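Local coordinates for protein cytosolic phospholipase A2 delta (Homo sapiens, PDB 5IZ5) that hydrolyses glycerophospholipids at the sn-2 position in a calcium-dependent manner, with a preference for linoleic acid, through a catalytic serine, at residues A348-G353 with Q382-G387; S341-L346 with M371-G376; A306-Q311 with L355-Y360; R453-L456 with Q460-L463; S745-Q750 with N792-Q797. The protein carries 3 engineered substitutions. All blocks are in the same frame, centred on the assembly; numbering follows the deposited sequence.

Contact 1: A348-G353 with Q382-G387; sequences ALQKLG and QRDLEG
Q350 reaches across to the backbone of R383 and L385 and turns its amide to use both ends. The first torsion sets CG anti to the backbone N (chi1 -169°), and the chain then runs straight out from the helix, delivering the amide to the two consecutive peptide groups that flank D384. Q350 OE1 accepts from L385 N at 3.2 Å, the donor lying in the plane of the side-chain carbonyl, on a lone pair. Q350 NE2 gives a shorter bond to R383 O at 2.7 Å; R383 O lies nearly in the amide plane of Q350, whereas NE2 stands about 50° above the carbonyl plane of R383. The same nitrogen also serves S381 O. L385 lies obliquely across this amide, its CG 3.4 Å from Q350 OE1 and its CD1 3.8 Å from Q350 CD, while packing on L346 and L347. Helix 335-351 starts at the substrate-binding G335 and finishes here, far from the site, in a Schellman motif with G353 at positive phi. The opposite segment leads into helix 386-397, where D384 OD2 takes E386 N in a weak capping bond of 3.3 Å. A leucine in place of Q350 would probably leave L385 N and R383 O without their mates and set this approach to helix 386-397 free to shift. K351 NZ and E386 OE1 carry opposite charges but stay 4.9 Å apart.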
# COMPACT_ATOMS: atom_id res chain seq x y z
N ALA B 348 -3.18 -10.16 29.38
CA ALA B 348 -3.10 -11.57 29.70
C ALA B 348 -1.71 -12.12 29.40
O ALA B 348 -1.07 -12.72 30.27
CB ALA B 348 -4.15 -12.35 28.93
N LEU B 349 -1.24 -11.92 28.17
CA LEU B 349 0.05 -12.45 27.76
C LEU B 349 1.18 -11.90 28.64
O LEU B 349 2.14 -12.61 28.93
CB LEU B 349 0.34 -12.16 26.28
CG LEU B 349 -0.55 -12.88 25.26
CD1 LEU B 349 -0.31 -12.32 23.87
CD2 LEU B 349 -0.33 -14.38 25.27
N GLN B 350 1.05 -10.65 29.07
CA GLN B 350 2.04 -10.04 29.96
C GLN B 350 2.04 -10.75 31.31
O GLN B 350 3.08 -11.19 31.78
CB GLN B 350 1.77 -8.55 30.14
CG GLN B 350 2.90 -7.81 30.84
CD GLN B 350 2.65 -6.32 30.97
OE1 GLN B 350 1.61 -5.89 31.45
NE2 GLN B 350 3.62 -5.52 30.53
N LYS B 351 0.86 -10.85 31.92
CA LYS B 351 0.71 -11.50 33.22
C LYS B 351 1.21 -12.94 33.21
O LYS B 351 1.82 -13.38 34.17
CB LYS B 351 -0.75 -11.46 33.66
CG LYS B 351 -1.22 -10.09 34.12
CD LYS B 351 -2.69 -10.14 34.48
CE LYS B 351 -3.21 -8.82 35.00
NZ LYS B 351 -4.68 -8.87 35.23
N LEU B 352 0.96 -13.66 32.12
CA LEU B 352 1.44 -15.03 31.97
C LEU B 352 2.93 -15.11 31.64
O LEU B 352 3.48 -16.21 31.56
CB LEU B 352 0.67 -15.75 30.87
CG LEU B 352 -0.84 -15.93 31.05
CD1 LEU B 352 -1.40 -16.67 29.84
CD2 LEU B 352 -1.18 -16.67 32.33
N GLY B 353 3.58 -13.97 31.44
CA GLY B 353 4.98 -13.93 31.04
C GLY B 353 5.23 -14.44 29.64
O GLY B 353 6.34 -14.82 29.31
N GLN B 382 7.40 -4.00 28.73
CA GLN B 382 8.13 -4.13 30.00
C GLN B 382 7.50 -3.33 31.12
O GLN B 382 8.02 -3.32 32.24
CB GLN B 382 9.58 -3.68 29.82
CG GLN B 382 10.30 -4.35 28.67
CD GLN B 382 10.24 -5.87 28.75
OE1 GLN B 382 10.42 -6.44 29.82
NE2 GLN B 382 9.98 -6.52 27.63
N ARG B 383 6.39 -2.65 30.84
CA ARG B 383 5.72 -1.85 31.85
C ARG B 383 4.30 -2.30 32.01
O ARG B 383 3.72 -2.90 31.10
CB ARG B 383 5.78 -0.37 31.48
CG ARG B 383 7.23 0.09 31.40
CD ARG B 383 7.52 1.43 32.05
NE ARG B 383 7.12 2.59 31.25
CZ ARG B 383 6.22 3.50 31.60
NH1 ARG B 383 5.55 3.43 32.75
NH2 ARG B 383 5.97 4.51 30.77
N ASP B 384 3.75 -2.03 33.18
CA ASP B 384 2.40 -2.45 33.51
C ASP B 384 1.45 -1.90 32.46
O ASP B 384 1.38 -0.69 32.25
CB ASP B 384 2.03 -1.95 34.91
CG ASP B 384 0.71 -2.52 35.41
OD1 ASP B 384 0.22 -2.02 36.45
OD2 ASP B 384 0.15 -3.45 34.79
N LEU B 385 0.73 -2.80 31.80
CA LEU B 385 -0.22 -2.42 30.76
C LEU B 385 -1.42 -1.67 31.32
O LEU B 385 -2.11 -0.97 30.58
CB LEU B 385 -0.68 -3.64 29.97
CG LEU B 385 0.29 -4.06 28.86
CD1 LEU B 385 0.03 -5.49 28.40
CD2 LEU B 385 0.21 -3.10 27.68
N GLU B 386 -1.66 -1.77 32.62
CA GLU B 386 -2.80 -1.10 33.24
C GLU B 386 -2.81 0.42 33.05
O GLU B 386 -3.87 1.04 33.09
CB GLU B 386 -2.88 -1.45 34.74
CG GLU B 386 -4.30 -1.69 35.25
CD GLU B 386 -4.92 -2.96 34.68
OE1 GLU B 386 -4.24 -4.01 34.69
OE2 GLU B 386 -6.08 -2.91 34.24
N GLY B 387 -1.64 1.02 32.86
CA GLY B 387 -1.54 2.46 32.57
C GLY B 387 -2.17 2.84 31.24
O GLY B 387 -3.10 3.64 31.20

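Contact 2: S341-L346 with M371-G376; sequences SLYGHL and MAHLYG
This is a buried helix-helix contact within the catalytic domain, made by Y343 and L346 of helix 335-351 against H373 and L374 of helix 367-375. The axes of 341-346 and 371-375 come within 11.7 Å, at 49° to each other, a gap that long side chains bridge. Y343 provides the polar bridge: its OH meets H373 ND1 at 2.8 Å, a hydrogen bond in which either atom could be the donor. The two side chains cross at about a right angle. On H373, CG lies anti to the backbone N (chi1 179°), which brings the imidazole out to the phenol oxygen; the oxygen sits at the edge of that ring, near its plane. The imidazole is also stacked with Y391 of helix 386-397, so a ring contact and a hydrogen bond together limit its rotation. Beside the phenol, L374 and Y343 slide past each other in opposite directions, with L374 CD2 at the tyrosine ring edge, 4.0 Å from Y343 CE1. The other methyl of L374 meets L346 tip to tip, CD1 to CD1 at 3.4 Å, tighter than an ordinary carbon contact. P388 and W380 also pack on L374, while L346 rests on F361 of strand 360-363. Strand 327-331, helix 335-351 and strand 360-363 form a beta-alpha-beta unit of parallel strands. The nucleophile S365 then sits in the sharp turn between strand 360-363 and helix 367-375, the strand-turn-helix arrangement of the nucleophile elbow in alpha/beta hydrolases.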
# COMPACT_ATOMS: atom_id res chain seq x y z
N SER B 341 -10.46 -5.03 23.21
CA SER B 341 -10.23 -6.44 23.44
C SER B 341 -8.75 -6.83 23.32
O SER B 341 -8.26 -7.65 24.10
CB SER B 341 -11.07 -7.26 22.47
OG SER B 341 -10.90 -8.65 22.69
N LEU B 342 -8.06 -6.22 22.35
CA LEU B 342 -6.64 -6.48 22.13
C LEU B 342 -5.79 -6.04 23.32
O LEU B 342 -4.83 -6.72 23.68
CB LEU B 342 -6.16 -5.78 20.85
CG LEU B 342 -4.69 -5.96 20.44
CD1 LEU B 342 -4.28 -7.43 20.38
CD2 LEU B 342 -4.45 -5.30 19.09
N TYR B 343 -6.14 -4.92 23.93
CA TYR B 343 -5.51 -4.48 25.17
C TYR B 343 -5.58 -5.59 26.24
O TYR B 343 -4.60 -5.89 26.92
CB TYR B 343 -6.17 -3.22 25.72
CG TYR B 343 -5.62 -1.91 25.20
CD1 TYR B 343 -4.30 -1.54 25.45
CD2 TYR B 343 -6.43 -1.02 24.49
CE1 TYR B 343 -3.80 -0.33 25.00
CE2 TYR B 343 -5.93 0.19 24.03
CZ TYR B 343 -4.62 0.53 24.29
OH TYR B 343 -4.13 1.73 23.83
N GLY B 344 -6.77 -6.19 26.36
CA GLY B 344 -7.00 -7.29 27.29
C GLY B 344 -6.18 -8.52 26.96
O GLY B 344 -5.63 -9.15 27.87
N HIS B 345 -6.10 -8.85 25.68
CA HIS B 345 -5.29 -9.98 25.24
C HIS B 345 -3.81 -9.77 25.55
O HIS B 345 -3.11 -10.71 25.94
CB HIS B 345 -5.47 -10.25 23.74
CG HIS B 345 -6.81 -10.78 23.38
ND1 HIS B 345 -7.56 -11.57 24.23
CD2 HIS B 345 -7.54 -10.67 22.25
CE1 HIS B 345 -8.69 -11.90 23.64
NE2 HIS B 345 -8.70 -11.37 22.43
N LEU B 346 -3.34 -8.54 25.36
CA LEU B 346 -1.95 -8.22 25.66
C LEU B 346 -1.68 -8.25 27.17
O LEU B 346 -0.62 -8.69 27.60
CB LEU B 346 -1.58 -6.85 25.07
CG LEU B 346 -1.55 -6.76 23.53
CD1 LEU B 346 -1.41 -5.31 23.10
CD2 LEU B 346 -0.43 -7.59 22.93
N MET B 371 -1.91 -0.84 18.89
CA MET B 371 -0.51 -0.98 18.53
C MET B 371 0.18 0.38 18.51
O MET B 371 1.25 0.55 19.11
CB MET B 371 -0.37 -1.66 17.16
CG MET B 371 -0.84 -3.10 17.17
SD MET B 371 -1.06 -3.78 15.52
CE MET B 371 0.64 -3.80 14.94
N ALA B 372 -0.43 1.35 17.84
CA ALA B 372 0.17 2.67 17.70
C ALA B 372 0.36 3.35 19.05
O ALA B 372 1.42 3.91 19.33
CB ALA B 372 -0.67 3.54 16.79
N HIS B 373 -0.66 3.31 19.89
CA HIS B 373 -0.55 3.91 21.21
C HIS B 373 0.58 3.28 22.03
O HIS B 373 1.40 3.98 22.62
CB HIS B 373 -1.86 3.79 21.98
CG HIS B 373 -1.80 4.37 23.36
ND1 HIS B 373 -2.21 3.69 24.48
CD2 HIS B 373 -1.33 5.56 23.79
CE1 HIS B 373 -2.02 4.44 25.55
NE2 HIS B 373 -1.49 5.59 25.16
N LEU B 374 0.61 1.95 22.06
CA LEU B 374 1.60 1.24 22.86
C LEU B 374 3.02 1.48 22.38
O LEU B 374 3.91 1.77 23.18
CB LEU B 374 1.32 -0.26 22.89
CG LEU B 374 0.07 -0.67 23.67
CD1 LEU B 374 -0.19 -2.15 23.49
CD2 LEU B 374 0.19 -0.32 25.15
N TYR B 375 3.23 1.37 21.07
CA TYR B 375 4.57 1.54 20.50
C TYR B 375 5.09 2.99 20.53
O TYR B 375 6.24 3.24 20.19
CB TYR B 375 4.65 0.94 19.10
CG TYR B 375 4.81 -0.56 19.11
CD1 TYR B 375 6.07 -1.14 19.01
CD2 TYR B 375 3.71 -1.40 19.25
CE1 TYR B 375 6.22 -2.51 19.02
CE2 TYR B 375 3.86 -2.78 19.26
CZ TYR B 375 5.12 -3.33 19.15
OH TYR B 375 5.26 -4.69 19.17
N GLY B 376 4.26 3.94 20.96
CA GLY B 376 4.73 5.27 21.34
C GLY B 376 5.59 5.27 22.60
O GLY B 376 6.41 6.16 22.78

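Contact 3: A306-Q311 with L355-Y360; sequences AKALKQ and LDCVTY
The carboxylate of D356 is the flat group nearest the meeting with A308, but it is the carbon below it that touches: D356 CB lies 3.4 Å from A308 CB. The acid group has a partner outside the two segments: Q382 NE2 bonds D356 OD1, while K307 NZ is still 6.6 Å from D356 OD2. Further along, the ring of Y360 carries T359 CG2 over the centre of one face, 3.7 Å above the plane, within its own segment. The rest of the contact gathers round C357. Its sulfur stands anti to the carbonyl carbon (chi1 -56°), which points it at the helix between two residues: C357 SG is 3.8 Å from A308 CB and 4.0 Å from L309 CD2. Helix 292-313 thus lies against the short 3-10 segment 355-357, just before the chain enters strand 360-363 of the mixed sheet. R301 of helix 292-313 also bonds V358 O, just past the 3-10 segment. No hydrogen bond joins the two segments, so they are held by shape: a small alanine lets the backbones approach closely, A308 CA and D356 CA being 5.8 Å apart, and the cysteine sulfur acts here as an apolar surface.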
# COMPACT_ATOMS: atom_id res chain seq x y z
N ALA B 306 14.23 -16.50 24.05
CA ALA B 306 14.88 -17.69 24.61
C ALA B 306 14.79 -17.71 26.13
O ALA B 306 14.42 -18.72 26.73
CB ALA B 306 16.34 -17.74 24.18
N LYS B 307 15.09 -16.57 26.74
CA LYS B 307 15.01 -16.42 28.20
C LYS B 307 13.58 -16.61 28.69
O LYS B 307 13.34 -17.41 29.60
CB LYS B 307 15.52 -15.04 28.64
CG LYS B 307 16.40 -15.07 29.88
CD LYS B 307 16.39 -13.74 30.61
CE LYS B 307 15.05 -13.47 31.28
NZ LYS B 307 15.07 -12.22 32.07
N ALA B 308 12.64 -15.87 28.11
CA ALA B 308 11.24 -15.94 28.53
C ALA B 308 10.64 -17.33 28.32
O ALA B 308 9.80 -17.77 29.10
CB ALA B 308 10.41 -14.90 27.78
N LEU B 309 11.10 -18.03 27.28
CA LEU B 309 10.66 -19.40 27.03
C LEU B 309 11.17 -20.38 28.08
O LEU B 309 10.44 -21.26 28.53
CB LEU B 309 11.12 -19.88 25.66
CG LEU B 309 10.17 -19.70 24.49
CD1 LEU B 309 10.85 -20.22 23.24
CD2 LEU B 309 8.86 -20.43 24.72
N LYS B 310 12.45 -20.26 28.44
CA LYS B 310 13.02 -21.11 29.47
C LYS B 310 12.23 -20.99 30.78
O LYS B 310 11.88 -21.99 31.39
CB LYS B 310 14.49 -20.76 29.71
CG LYS B 310 15.12 -21.56 30.84
CD LYS B 310 16.64 -21.53 30.80
CE LYS B 310 17.23 -22.19 32.03
NZ LYS B 310 18.70 -22.29 31.93
N GLN B 311 11.94 -19.75 31.18
CA GLN B 311 11.20 -19.49 32.40
C GLN B 311 9.76 -19.99 32.33
O GLN B 311 9.26 -20.58 33.28
CB GLN B 311 11.20 -17.99 32.69
CG GLN B 311 10.63 -17.61 34.05
CD GLN B 311 10.90 -16.16 34.43
OE1 GLN B 311 11.77 -15.51 33.85
NE2 GLN B 311 10.14 -15.65 35.39
N LEU B 355 4.22 -12.67 26.72
CA LEU B 355 4.41 -11.56 25.78
C LEU B 355 5.87 -11.49 25.32
O LEU B 355 6.14 -11.23 24.15
CB LEU B 355 3.96 -10.24 26.40
CG LEU B 355 3.85 -9.00 25.49
CD1 LEU B 355 3.04 -9.28 24.24
CD2 LEU B 355 3.25 -7.84 26.26
N ASP B 356 6.80 -11.75 26.25
CA ASP B 356 8.23 -11.78 25.93
C ASP B 356 8.63 -12.93 25.00
O ASP B 356 9.75 -12.94 24.48
CB ASP B 356 9.08 -11.85 27.21
CG ASP B 356 9.03 -10.56 28.03
OD1 ASP B 356 8.71 -9.49 27.48
OD2 ASP B 356 9.33 -10.62 29.24
N CYS B 357 7.75 -13.91 24.81
CA CYS B 357 7.99 -14.98 23.85
C CYS B 357 7.54 -14.64 22.42
O CYS B 357 7.76 -15.43 21.50
CB CYS B 357 7.28 -16.27 24.30
SG CYS B 357 7.73 -16.84 25.96
N VAL B 358 6.92 -13.47 22.22
CA VAL B 358 6.36 -13.10 20.92
C VAL B 358 7.36 -12.30 20.09
O VAL B 358 7.90 -11.30 20.56
CB VAL B 358 5.08 -12.27 21.09
CG1 VAL B 358 4.50 -11.87 19.73
CG2 VAL B 358 4.05 -13.05 21.89
N THR B 359 7.59 -12.73 18.86
CA THR B 359 8.50 -12.04 17.94
C THR B 359 7.77 -11.00 17.08
O THR B 359 8.23 -9.86 16.95
CB THR B 359 9.26 -13.03 17.04
OG1 THR B 359 10.13 -13.83 17.85
CG2 THR B 359 10.09 -12.31 15.98
N TYR B 360 6.63 -11.39 16.51
CA TYR B 360 5.88 -10.54 15.58
C TYR B 360 4.49 -10.20 16.08
O TYR B 360 3.84 -11.01 16.74
CB TYR B 360 5.77 -11.23 14.23
CG TYR B 360 7.07 -11.38 13.48
CD1 TYR B 360 7.77 -10.27 13.04
CD2 TYR B 360 7.58 -12.64 13.20
CE1 TYR B 360 8.96 -10.41 12.34
CE2 TYR B 360 8.77 -12.79 12.50
CZ TYR B 360 9.45 -11.67 12.07
OH TYR B 360 10.62 -11.80 11.36

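Contact 4: R453-L456 with Q460-L463; sequences RAAL and QNPL
Q460 and N461 turn their amides back onto the carbonyls of A454 and A455, closing a bend of the chain only a few residues long. Q460 has CG between its backbone N and carbonyl carbon (chi1 74°) and folds again at the next torsion, which lays the amide over the peptide of A455. From there Q460 NE2 gives a hydrogen bond to A454 O at 3.0 Å, on a lone pair but somewhat bent at the hydrogen (139°). The amide brushes A455 O without bonding it: Q460 CD is 3.1 Å away. What satisfies A455 O is N461 ND2, at 2.9 Å and nearly straight (168°), in the carbonyl plane on a lone pair and close to the plane of the asparagine amide. The remaining ends are taken too: Q460 OE1 accepts from R458 N, Q460 NE2 also gives to P378 O, and N461 OD1 pairs with S381 OG. An alanine in place of Q460 would probably leave A454 O and R458 N without these partners and open a gap over the A455 peptide. Below the polar layer, L456 passes L463 at a slant, CD1 to CD1 at a tight 3.5 Å, and L456 CD2 comes 3.3 Å from P462 O, an oxygen that Y375 OH binds. F297 of helix 292-313 packs on both leucines, and R300 of the same helix holds L456 O. A455 and N461 meet Y375 of helix 367-375, and L463 begins strand 463-471, bonded by its backbone to T359 and F361 alongside the parallel strand 360-363.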
# COMPACT_ATOMS: atom_id res chain seq x y z
N ARG B 453 10.94 2.59 16.05
CA ARG B 453 12.22 1.88 16.06
C ARG B 453 12.88 1.87 17.44
O ARG B 453 13.57 0.92 17.79
CB ARG B 453 13.18 2.47 15.02
CG ARG B 453 12.77 2.13 13.59
CD ARG B 453 13.89 2.37 12.59
NE ARG B 453 14.19 3.79 12.42
CZ ARG B 453 13.70 4.58 11.46
NH1 ARG B 453 12.85 4.11 10.55
NH2 ARG B 453 14.07 5.86 11.43
N ALA B 454 12.64 2.92 18.24
CA ALA B 454 13.17 2.98 19.60
C ALA B 454 12.62 1.85 20.47
O ALA B 454 13.33 1.33 21.32
CB ALA B 454 12.88 4.34 20.23
N ALA B 455 11.37 1.46 20.22
CA ALA B 455 10.75 0.33 20.93
C ALA B 455 11.36 -1.03 20.59
O ALA B 455 11.03 -2.03 21.23
CB ALA B 455 9.26 0.31 20.66
N LEU B 456 12.23 -1.07 19.58
CA LEU B 456 12.82 -2.31 19.12
C LEU B 456 14.35 -2.36 19.26
O LEU B 456 14.98 -3.34 18.87
CB LEU B 456 12.47 -2.51 17.64
CG LEU B 456 11.00 -2.40 17.25
CD1 LEU B 456 10.87 -2.47 15.74
CD2 LEU B 456 10.17 -3.49 17.91
N GLN B 460 13.21 -5.37 22.91
CA GLN B 460 12.40 -5.38 24.13
C GLN B 460 10.89 -5.43 23.88
O GLN B 460 10.10 -5.50 24.82
CB GLN B 460 12.74 -4.18 25.01
CG GLN B 460 12.22 -2.82 24.53
CD GLN B 460 13.12 -2.12 23.54
OE1 GLN B 460 13.90 -2.75 22.83
NE2 GLN B 460 13.00 -0.81 23.46
N ASN B 461 10.48 -5.35 22.61
CA ASN B 461 9.09 -5.53 22.22
C ASN B 461 9.05 -6.34 20.93
O ASN B 461 10.07 -6.44 20.24
CB ASN B 461 8.39 -4.18 21.99
CG ASN B 461 8.28 -3.34 23.26
OD1 ASN B 461 7.48 -3.64 24.15
ND2 ASN B 461 9.05 -2.26 23.33
N PRO B 462 7.89 -6.93 20.59
CA PRO B 462 7.76 -7.58 19.28
C PRO B 462 7.79 -6.56 18.13
O PRO B 462 7.51 -5.38 18.35
CB PRO B 462 6.39 -8.27 19.33
CG PRO B 462 5.95 -8.20 20.76
CD PRO B 462 6.64 -7.01 21.36
N LEU B 463 8.13 -7.00 16.93
CA LEU B 463 8.07 -6.14 15.74
C LEU B 463 6.60 -5.95 15.33
O LEU B 463 5.92 -6.94 15.04
CB LEU B 463 8.85 -6.75 14.57
CG LEU B 463 8.81 -5.94 13.27
CD1 LEU B 463 9.70 -4.72 13.37
CD2 LEU B 463 9.24 -6.78 12.08

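Contact 5: S745-Q750 with N792-Q797; sequences SAPGVQ and NVQTSQ
P747 occupies the second position of a type II beta turn, A746 to V749, closed by V749 N to A746 O at 2.8 Å with G748 at positive phi (72°) in its third position, and faces T795 in a type I turn, Q794 to Q797, with the CA atoms of P747 and T795 5.0 Å apart. P747 is the residue of the type II turn that carries the contact. Its ring rests CG against the end of the helix: P747 CG is 3.8 Å from Q794 CB and 3.9 Å from T795 N. P747 CG thus abuts the base of the Q794 side chain. From that base the Q794 chain extends past the ring, with Q794 OE1 4.1 Å from P747 CD, and T795 OG1 lies 4.5 Å from P747 CB at the fringe. No hydrogen bond spans the segments, so this is light packing near the surface, a proline resting on the end of a helix. That helix end is secured on its own side, where S796 OG gives a short 2.6 Å bond to N792 O, arriving almost in line with the C=O bond (170°). S796 is also the N-cap residue of the following helix, although its side chain makes no capping bond there. The turn thus meets the junction of helices 779-794 and 797-810. Next to it, V793 is buried against H345, A348 and L349 of helix 335-351 and F734 of strand 730-734, while N792 ND2 binds V737 O.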
# COMPACT_ATOMS: atom_id res chain seq x y z
N SER B 745 -14.75 -15.53 37.59
CA SER B 745 -14.05 -14.24 37.66
C SER B 745 -12.56 -14.40 37.35
O SER B 745 -11.87 -13.41 37.10
CB SER B 745 -14.18 -13.64 39.05
OG SER B 745 -13.48 -14.42 40.01
N ALA B 746 -12.08 -15.63 37.42
CA ALA B 746 -10.69 -15.94 37.12
C ALA B 746 -10.60 -17.42 36.75
O ALA B 746 -11.52 -18.18 37.05
CB ALA B 746 -9.80 -15.62 38.31
N PRO B 747 -9.51 -17.82 36.08
CA PRO B 747 -9.35 -19.22 35.67
C PRO B 747 -9.59 -20.20 36.83
O PRO B 747 -8.85 -20.19 37.82
CB PRO B 747 -7.90 -19.28 35.18
CG PRO B 747 -7.55 -17.87 34.80
CD PRO B 747 -8.48 -16.94 35.50
N GLY B 748 -10.64 -21.02 36.70
CA GLY B 748 -10.99 -22.00 37.72
C GLY B 748 -11.58 -21.42 38.99
O GLY B 748 -11.61 -22.09 40.02
N VAL B 749 -12.06 -20.17 38.93
CA VAL B 749 -12.60 -19.48 40.11
C VAL B 749 -14.04 -19.04 39.86
O VAL B 749 -14.28 -18.14 39.05
CB VAL B 749 -11.75 -18.25 40.47
CG1 VAL B 749 -12.38 -17.47 41.63
CG2 VAL B 749 -10.32 -18.66 40.81
N GLN B 750 -14.98 -19.65 40.57
CA GLN B 750 -16.40 -19.28 40.49
C GLN B 750 -16.58 -17.89 41.06
O GLN B 750 -15.71 -17.39 41.77
CB GLN B 750 -17.26 -20.26 41.30
CG GLN B 750 -17.17 -21.72 40.87
CD GLN B 750 -17.93 -22.03 39.58
OE1 GLN B 750 -17.51 -22.88 38.80
NE2 GLN B 750 -19.05 -21.35 39.37
N ASN B 792 -10.12 -14.93 28.84
CA ASN B 792 -10.10 -15.94 27.77
C ASN B 792 -8.70 -16.41 27.40
O ASN B 792 -8.52 -17.56 27.02
CB ASN B 792 -10.79 -15.41 26.51
CG ASN B 792 -12.29 -15.35 26.65
OD1 ASN B 792 -12.84 -15.68 27.70
ND2 ASN B 792 -12.96 -14.95 25.58
N VAL B 793 -7.72 -15.52 27.49
CA VAL B 793 -6.34 -15.91 27.23
C VAL B 793 -5.74 -16.61 28.45
O VAL B 793 -5.09 -17.64 28.31
CB VAL B 793 -5.50 -14.70 26.78
CG1 VAL B 793 -4.01 -15.02 26.83
CG2 VAL B 793 -5.90 -14.29 25.37
N GLN B 794 -5.95 -16.05 29.64
CA GLN B 794 -5.42 -16.67 30.87
C GLN B 794 -5.92 -18.10 31.06
O GLN B 794 -5.13 -19.00 31.32
CB GLN B 794 -5.74 -15.81 32.10
CG GLN B 794 -4.72 -14.71 32.33
CD GLN B 794 -5.07 -13.82 33.50
OE1 GLN B 794 -6.14 -13.94 34.10
NE2 GLN B 794 -4.17 -12.90 33.82
N THR B 795 -7.22 -18.31 30.90
CA THR B 795 -7.79 -19.65 30.99
C THR B 795 -7.26 -20.62 29.92
O THR B 795 -7.47 -21.82 30.03
CB THR B 795 -9.32 -19.62 30.89
OG1 THR B 795 -9.85 -20.82 31.48
CG2 THR B 795 -9.74 -19.53 29.45
N SER B 796 -6.62 -20.10 28.87
CA SER B 796 -6.05 -20.93 27.81
C SER B 796 -4.55 -21.13 27.98
O SER B 796 -3.88 -21.64 27.08
CB SER B 796 -6.32 -20.29 26.45
OG SER B 796 -7.68 -19.95 26.31
N GLN B 797 -4.02 -20.74 29.14
CA GLN B 797 -2.59 -20.81 29.40
C GLN B 797 -2.02 -22.17 29.03
O GLN B 797 -0.98 -22.25 28.37
CB GLN B 797 -2.29 -20.51 30.87
CG GLN B 797 -0.82 -20.55 31.23
CD GLN B 797 -0.55 -20.27 32.69
OE1 GLN B 797 -1.44 -20.37 33.53
NE2 GLN B 797 0.68 -19.90 33.01

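How the contacts relate
Contacts 2 and 4 are buried, contact 3 is partly so, and contacts 1 and 5 lie at the surface. Contacts 1 and 2 share helix 335-351 and touch where L385 CD2 meets L374 CD2 at 3.8 Å. Contact 5 joins them through V793, packed on the same helix. Q382 ties contact 1 to contacts 3 and 4, and contacts 3 and 4 meet where neighbouring parallel strands begin. In chemistry, glutamine or asparagine amides grip backbone in contacts 1 and 4, contact 2 mixes a tyrosine-histidine bond with leucine packing, and contacts 3 and 5 rely on packing alone.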